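ThiJ/PfpI family protein (Francisella tularensis subsp. novicida, PDB 4P5P) probably acts as a glyoxalase III-type enzyme of the Hsp31-like DJ-1/PfpI family and may contribute to virulence. Local coordinates at residues Met1-Leu5 against Lys38-Ile42; Leu28-Tyr33 against Asp63-Phe69. The contacts are given in a common frame with arbitrary orientation. Where two conformers were deposited one is given. Residues are numbered along the deposited sequence.

Contact 1 (Met1-Leu5 against Lys38-Ile42)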
loop_
_atom_site.group_PDB
_atom_site.type_symbol
_atom_site.label_atom_id
_atom_site.label_comp_id
_atom_site.label_asym_id
_atom_site.label_seq_id
_atom_site.Cartn_x
_atom_site.Cartn_y
_atom_site.Cartn_z
ATOM N N MET A 1 -8.749 19.771 -9.619
ATOM C CA MET A 1 -7.776 18.682 -9.928
ATOM C C MET A 1 -7.284 18.058 -8.630
ATOM O O MET A 1 -6.775 18.761 -7.763
ATOM C CB MET A 1 -6.601 19.232 -10.737
ATOM C CG MET A 1 -5.596 18.182 -11.202
ATOM S SD MET A 1 -6.232 17.075 -12.482
ATOM C CE MET A 1 -5.806 17.965 -13.976
ATOM N N LYS A 2 -7.450 16.747 -8.494
ATOM C CA LYS A 2 -6.933 16.019 -7.340
ATOM C C LYS A 2 -5.615 15.364 -7.741
ATOM O O LYS A 2 -5.422 15.013 -8.895
ATOM C CB LYS A 2 -7.922 14.956 -6.864
ATOM C CG LYS A 2 -9.253 15.487 -6.345
ATOM C CD LYS A 2 -9.095 16.126 -4.973
ATOM C CE LYS A 2 -10.426 16.695 -4.488
ATOM N NZ LYS A 2 -10.249 17.491 -3.243
ATOM N N ASN A 3 -4.713 15.218 -6.787
ATOM C CA ASN A 3 -3.425 14.593 -7.046
ATOM C C ASN A 3 -3.144 13.517 -6.011
ATOM O O ASN A 3 -3.124 13.787 -4.809
ATOM C CB ASN A 3 -2.311 15.635 -7.062
ATOM C CG ASN A 3 -2.309 16.452 -8.331
ATOM O OD1 ASN A 3 -1.837 15.998 -9.376
ATOM N ND2 ASN A 3 -2.845 17.663 -8.253
ATOM N N VAL A 4 -2.943 12.289 -6.492
ATOM C CA VAL A 4 -2.788 11.117 -5.642
ATOM C C VAL A 4 -1.405 10.507 -5.820
ATOM O O VAL A 4 -0.949 10.328 -6.946
ATOM C CB VAL A 4 -3.859 10.054 -5.983
ATOM C CG1 VAL A 4 -3.680 8.789 -5.145
ATOM C CG2 VAL A 4 -5.269 10.638 -5.819
ATOM N N LEU A 5 -0.745 10.200 -4.708
ATOM C CA LEU A 5 0.561 9.538 -4.721
ATOM C C LEU A 5 0.408 8.064 -4.358
ATOM O O LEU A 5 -0.075 7.742 -3.281
ATOM C CB LEU A 5 1.523 10.228 -3.752
ATOM C CG LEU A 5 2.954 9.684 -3.777
ATOM C CD1 LEU A 5 3.616 10.016 -5.089
ATOM C CD2 LEU A 5 3.727 10.229 -2.614
ATOM N N LYS A 38 -10.027 12.522 -15.752
ATOM C CA LYS A 38 -9.509 13.803 -16.226
ATOM C C LYS A 38 -9.344 14.820 -15.102
ATOM O O LYS A 38 -8.662 15.833 -15.284
ATOM C CB LYS A 38 -10.411 14.372 -17.328
ATOM C CG LYS A 38 -10.228 13.612 -18.637
ATOM C CD LYS A 38 -11.108 14.145 -19.734
ATOM C CE LYS A 38 -10.879 13.390 -21.022
ATOM N NZ LYS A 38 -11.726 13.923 -22.121
ATOM N N ASN A 39 -9.943 14.550 -13.939
ATOM C CA ASN A 39 -9.813 15.456 -12.804
ATOM C C ASN A 39 -9.036 14.867 -11.621
ATOM O O ASN A 39 -8.920 15.506 -10.576
ATOM C CB ASN A 39 -11.197 15.899 -12.349
ATOM C CG ASN A 39 -11.862 16.818 -13.359
ATOM O OD1 ASN A 39 -11.226 17.730 -13.900
ATOM N ND2 ASN A 39 -13.135 16.567 -13.641
ATOM N N ILE A 40 -8.494 13.669 -11.797
ATOM C CA ILE A 40 -7.661 13.043 -10.769
ATOM C C ILE A 40 -6.390 12.478 -11.388
ATOM O O ILE A 40 -6.430 11.541 -12.189
ATOM C CB ILE A 40 -8.378 11.895 -10.021
ATOM C CG1 ILE A 40 -9.681 12.367 -9.381
ATOM C CG2 ILE A 40 -7.477 11.335 -8.925
ATOM C CD1 ILE A 40 -10.531 11.242 -8.835
ATOM N N ASN A 41 -5.275 13.064 -10.986
ATOM C CA ASN A 41 -3.960 12.651 -11.447
ATOM C C ASN A 41 -3.334 11.692 -10.447
ATOM O O ASN A 41 -3.489 11.873 -9.248
ATOM C CB ASN A 41 -3.072 13.887 -11.649
ATOM C CG ASN A 41 -1.638 13.538 -11.973
ATOM O OD1 ASN A 41 -1.328 13.154 -13.103
ATOM N ND2 ASN A 41 -0.744 13.690 -10.991
ATOM N N ILE A 42 -2.642 10.672 -10.945
ATOM C CA ILE A 42 -1.932 9.747 -10.080
ATOM C C ILE A 42 -0.467 9.700 -10.464
ATOM O O ILE A 42 -0.128 9.449 -11.627
ATOM C CB ILE A 42 -2.503 8.321 -10.154
ATOM C CG1 ILE A 42 -3.989 8.332 -9.808
ATOM C CG2 ILE A 42 -1.732 7.399 -9.192
ATOM C CD1 ILE A 42 -4.664 6.980 -9.952
#
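Three backbone hydrogen bonds define a parallel strand pair: K2 N to N39 O at 2.8 Å, N41 N to K2 O at 2.9 Å, and V4 N to N41 O at 2.8 Å, with angles at the hydrogen of 159° to 173°. K2 thus both donates and accepts, reaching the residues before and after its register partner I40, the classic parallel pattern. This pairing closes a beta-alpha-beta unit of the flavodoxin-like fold, in which helix 26-35 carries the chain from strand 2-8 to strand 40-46. The axes of segments 2-5 and 40-42 approach to 4.6 Å at 23°. Four CA-H...O contacts supplement the ladder, the shortest from I42 CA to V4 O at 3.3 Å. N3 and N41 share one face of the sheet, where N41 ND2 donates a weak hydrogen bond to N3 OD1 (3.0 Å, 132°); N41 ND2 is also hydrogen-bonded to D43. On the other face, where K2, V4, I40 and I42 project, I40 and I42 pack against I35 of helix 26-35, while V4 touches I97 of strand 95-98. V4 bridges its two isoleucine neighbours: V4 CG2 lies 3.9 Å from I40 CG2, and V4 CB 4.2 Å from I42 CG1.

Contact 2 (Leu28-Tyr33 against Asp63-Phe69)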
loop_
_atom_site.group_PDB
_atom_site.type_symbol
_atom_site.label_atom_id
_atom_site.label_comp_id
_atom_site.label_asym_id
_atom_site.label_seq_id
_atom_site.Cartn_x
_atom_site.Cartn_y
_atom_site.Cartn_z
ATOM N N LEU A 28 -1.446 -2.138 -7.359
ATOM C CA LEU A 28 -1.101 -0.888 -8.016
ATOM C C LEU A 28 -2.069 -0.624 -9.167
ATOM O O LEU A 28 -2.679 0.441 -9.234
ATOM C CB LEU A 28 0.351 -0.915 -8.525
ATOM C CG LEU A 28 0.804 0.286 -9.365
ATOM C CD1 LEU A 28 0.705 1.597 -8.573
ATOM C CD2 LEU A 28 2.217 0.085 -9.869
ATOM N N THR A 29 -2.239 -1.596 -10.057
ATOM C CA THR A 29 -2.913 -1.310 -11.319
ATOM C C THR A 29 -4.432 -1.196 -11.172
ATOM O O THR A 29 -5.039 -0.381 -11.839
ATOM C CB THR A 29 -2.583 -2.364 -12.390
ATOM O OG1 THR A 29 -3.216 -3.602 -12.070
ATOM C CG2 THR A 29 -1.096 -2.584 -12.478
ATOM N N HIS A 30 -5.055 -1.985 -10.300
ATOM C CA HIS A 30 -6.506 -1.915 -10.218
ATOM C C HIS A 30 -6.944 -0.601 -9.558
ATOM O O HIS A 30 -7.815 0.075 -10.092
ATOM C CB HIS A 30 -7.086 -3.146 -9.503
ATOM C CG HIS A 30 -6.976 -4.406 -10.312
ATOM N ND1 HIS A 30 -7.795 -5.497 -10.114
ATOM C CD2 HIS A 30 -6.156 -4.735 -11.343
ATOM C CE1 HIS A 30 -7.468 -6.451 -10.968
ATOM N NE2 HIS A 30 -6.477 -6.013 -11.728
ATOM N N PRO A 31 -6.311 -0.191 -8.446
ATOM C CA PRO A 31 -6.687 1.136 -7.942
ATOM C C PRO A 31 -6.286 2.281 -8.887
ATOM O O PRO A 31 -7.004 3.278 -8.979
ATOM C CB PRO A 31 -5.954 1.215 -6.594
ATOM C CG PRO A 31 -5.711 -0.201 -6.217
ATOM C CD PRO A 31 -5.438 -0.904 -7.505
ATOM N N TYR A 32 -5.173 2.138 -9.601
ATOM C CA TYR A 32 -4.776 3.139 -10.587
ATOM C C TYR A 32 -5.882 3.396 -11.596
ATOM O O TYR A 32 -6.307 4.528 -11.786
ATOM C CB TYR A 32 -3.503 2.698 -11.312
ATOM C CG TYR A 32 -2.930 3.744 -12.250
ATOM C CD1 TYR A 32 -2.064 4.712 -11.775
ATOM C CD2 TYR A 32 -3.264 3.772 -13.602
ATOM C CE1 TYR A 32 -1.535 5.668 -12.617
ATOM C CE2 TYR A 32 -2.747 4.732 -14.449
ATOM C CZ TYR A 32 -1.881 5.683 -13.946
ATOM O OH TYR A 32 -1.342 6.656 -14.756
ATOM N N TYR A 33 -6.359 2.348 -12.249
ATOM C CA TYR A 33 -7.358 2.558 -13.291
ATOM C C TYR A 33 -8.748 2.851 -12.722
ATOM O O TYR A 33 -9.581 3.430 -13.412
ATOM C CB TYR A 33 -7.404 1.353 -14.227
ATOM C CG TYR A 33 -6.219 1.290 -15.171
ATOM C CD1 TYR A 33 -5.998 2.290 -16.107
ATOM C CD2 TYR A 33 -5.315 0.243 -15.112
ATOM C CE1 TYR A 33 -4.922 2.235 -16.968
ATOM C CE2 TYR A 33 -4.242 0.176 -15.982
ATOM C CZ TYR A 33 -4.043 1.181 -16.898
ATOM O OH TYR A 33 -2.970 1.129 -17.763
ATOM N N ASP A 63 -4.252 -11.095 -16.188
ATOM C CA ASP A 63 -5.176 -10.098 -15.646
ATOM C C ASP A 63 -5.238 -8.904 -16.585
ATOM O O ASP A 63 -4.205 -8.353 -16.989
ATOM C CB ASP A 63 -4.748 -9.651 -14.237
ATOM C CG ASP A 63 -5.634 -8.547 -13.674
ATOM O OD1 ASP A 63 -6.750 -8.858 -13.190
ATOM O OD2 ASP A 63 -5.223 -7.367 -13.699
ATOM N N TYR A 64 -6.460 -8.500 -16.917
ATOM C CA TYR A 64 -6.694 -7.453 -17.898
ATOM C C TYR A 64 -5.981 -6.141 -17.557
ATOM O O TYR A 64 -5.264 -5.582 -18.392
ATOM C CB TYR A 64 -8.198 -7.217 -18.035
ATOM C CG TYR A 64 -8.547 -6.120 -19.002
ATOM C CD1 TYR A 64 -8.581 -6.352 -20.371
ATOM C CD2 TYR A 64 -8.835 -4.846 -18.542
ATOM C CE1 TYR A 64 -8.899 -5.338 -21.255
ATOM C CE2 TYR A 64 -9.148 -3.826 -19.408
ATOM C CZ TYR A 64 -9.182 -4.073 -20.762
ATOM O OH TYR A 64 -9.501 -3.039 -21.613
ATOM N N TYR A 65 -6.160 -5.648 -16.339
ATOM C CA TYR A 65 -5.600 -4.343 -16.007
ATOM C C TYR A 65 -4.090 -4.416 -15.811
ATOM O O TYR A 65 -3.393 -3.452 -16.137
ATOM C CB TYR A 65 -6.294 -3.740 -14.780
ATOM C CG TYR A 65 -7.660 -3.189 -15.121
ATOM C CD1 TYR A 65 -7.794 -2.053 -15.913
ATOM C CD2 TYR A 65 -8.813 -3.822 -14.687
ATOM C CE1 TYR A 65 -9.045 -1.553 -16.246
ATOM C CE2 TYR A 65 -10.063 -3.333 -15.009
ATOM C CZ TYR A 65 -10.181 -2.200 -15.790
ATOM O OH TYR A 65 -11.448 -1.732 -16.107
ATOM N N ASN A 66 -3.573 -5.545 -15.327
ATOM C CA ASN A 66 -2.125 -5.714 -15.245
ATOM C C ASN A 66 -1.496 -5.603 -16.629
ATOM O O ASN A 66 -0.493 -4.916 -16.818
ATOM C CB ASN A 66 -1.745 -7.060 -14.621
ATOM C CG ASN A 66 -1.932 -7.089 -13.118
ATOM O OD1 ASN A 66 -2.191 -6.060 -12.489
ATOM N ND2 ASN A 66 -1.786 -8.272 -12.534
ATOM N N ASP A 67 -2.092 -6.294 -17.597
ATOM C CA ASP A 67 -1.589 -6.262 -18.964
ATOM C C ASP A 67 -1.709 -4.854 -19.556
ATOM O O ASP A 67 -0.808 -4.392 -20.257
ATOM C CB ASP A 67 -2.340 -7.269 -19.842
ATOM C CG ASP A 67 -1.889 -8.703 -19.617
ATOM O OD1 ASP A 67 -0.840 -8.934 -18.971
ATOM O OD2 ASP A 67 -2.575 -9.606 -20.128
ATOM N N LYS A 68 -2.829 -4.187 -19.298
ATOM C CA LYS A 68 -3.047 -2.834 -19.810
ATOM C C LYS A 68 -1.959 -1.893 -19.302
ATOM O O LYS A 68 -1.387 -1.100 -20.064
ATOM C CB LYS A 68 -4.424 -2.319 -19.391
ATOM C CG LYS A 68 -4.769 -0.926 -19.908
ATOM C CD LYS A 68 -6.114 -0.458 -19.365
ATOM C CE LYS A 68 -6.401 0.989 -19.739
ATOM N NZ LYS A 68 -6.636 1.156 -21.190
ATOM N N PHE A 69 -1.684 -1.999 -18.007
ATOM C CA PHE A 69 -0.681 -1.177 -17.346
ATOM C C PHE A 69 0.695 -1.378 -17.975
ATOM O O PHE A 69 1.379 -0.415 -18.325
ATOM C CB PHE A 69 -0.670 -1.523 -15.859
ATOM C CG PHE A 69 0.080 -0.559 -15.004
ATOM C CD1 PHE A 69 -0.571 0.493 -14.395
ATOM C CD2 PHE A 69 1.417 -0.747 -14.746
ATOM C CE1 PHE A 69 0.113 1.369 -13.576
ATOM C CE2 PHE A 69 2.106 0.133 -13.918
ATOM C CZ PHE A 69 1.455 1.184 -13.344
#
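F69 is the knob of this helix-helix contact. Its t rotamer (chi1 -167°) sends the ring into a hole formed by L28, T29, Y32 and Y33. T29 CG2 sits over the ring face, 3.8 Å from the F69 centroid and 27° off the normal, a CH-pi contact. F69 in turn directs its edge at the face of Y32, an edge-to-face pair with centroids 5.5 Å apart and planes at 89°, and L28 CD2 comes within 3.7 Å of F69 CZ. The p rotamer of T29 (chi1 71°) directs CG2 over F69 and OG1 to N66 OD1, to which it donates at 2.7 Å. N66 reaches this hydroxyl although its CA-to-CB bond points away. H30, in the m rotamer, swings its imidazole to D63, with NE2 donating to D63 OD2 at 2.7 Å and 178°. That same OD2 accepts from N66 N at 2.9 Å, so D63 is the N-cap of helix 64-71 and simultaneously a partner of H30. Y65 turns its ring edge toward the H30 face (centroids 5.7 Å, planes 71°), and Y33 completes the aromatic cluster, Y33 CD2 lying 3.5 Å from Y65 CD1. K68, t through chi3 and p at chi4, lays CD over the Y33 ring face, 3.9 Å from its centroid, a CH-pi contact. L75 and M79 of helix 73-80 also touch F69. With segment axes 8.8 Å apart at 84°, this nearly perpendicular crossing joins helix 64-71 to the crossover helix 26-35 of the flavodoxin-like alpha/beta fold, F69 also reaching I44 of strand 40-46.

Contact 1 pairs the two strands of a beta-alpha-beta unit, and contact 2, its centre about 17 Å away, packs helix 64-71 on the helix of that unit. Their segments alternate along the chain: 1-5, 28-33, 38-42, then 63-69. Strands 2-8 and 40-46 of contact 1 are adjacent in the seven-stranded mixed sheet, whereas contact 2 joins the intervening helix 26-35 to the later helix 64-71. Direct packing connects them, I42 CD1 lying 3.5 Å from Y32 O. Y32 also touches I44 further along strand 40-46. Helix 64-71 packs across helix 26-35 and, through F69, also reaches strand 40-46, so both helices meet the sheet near I44.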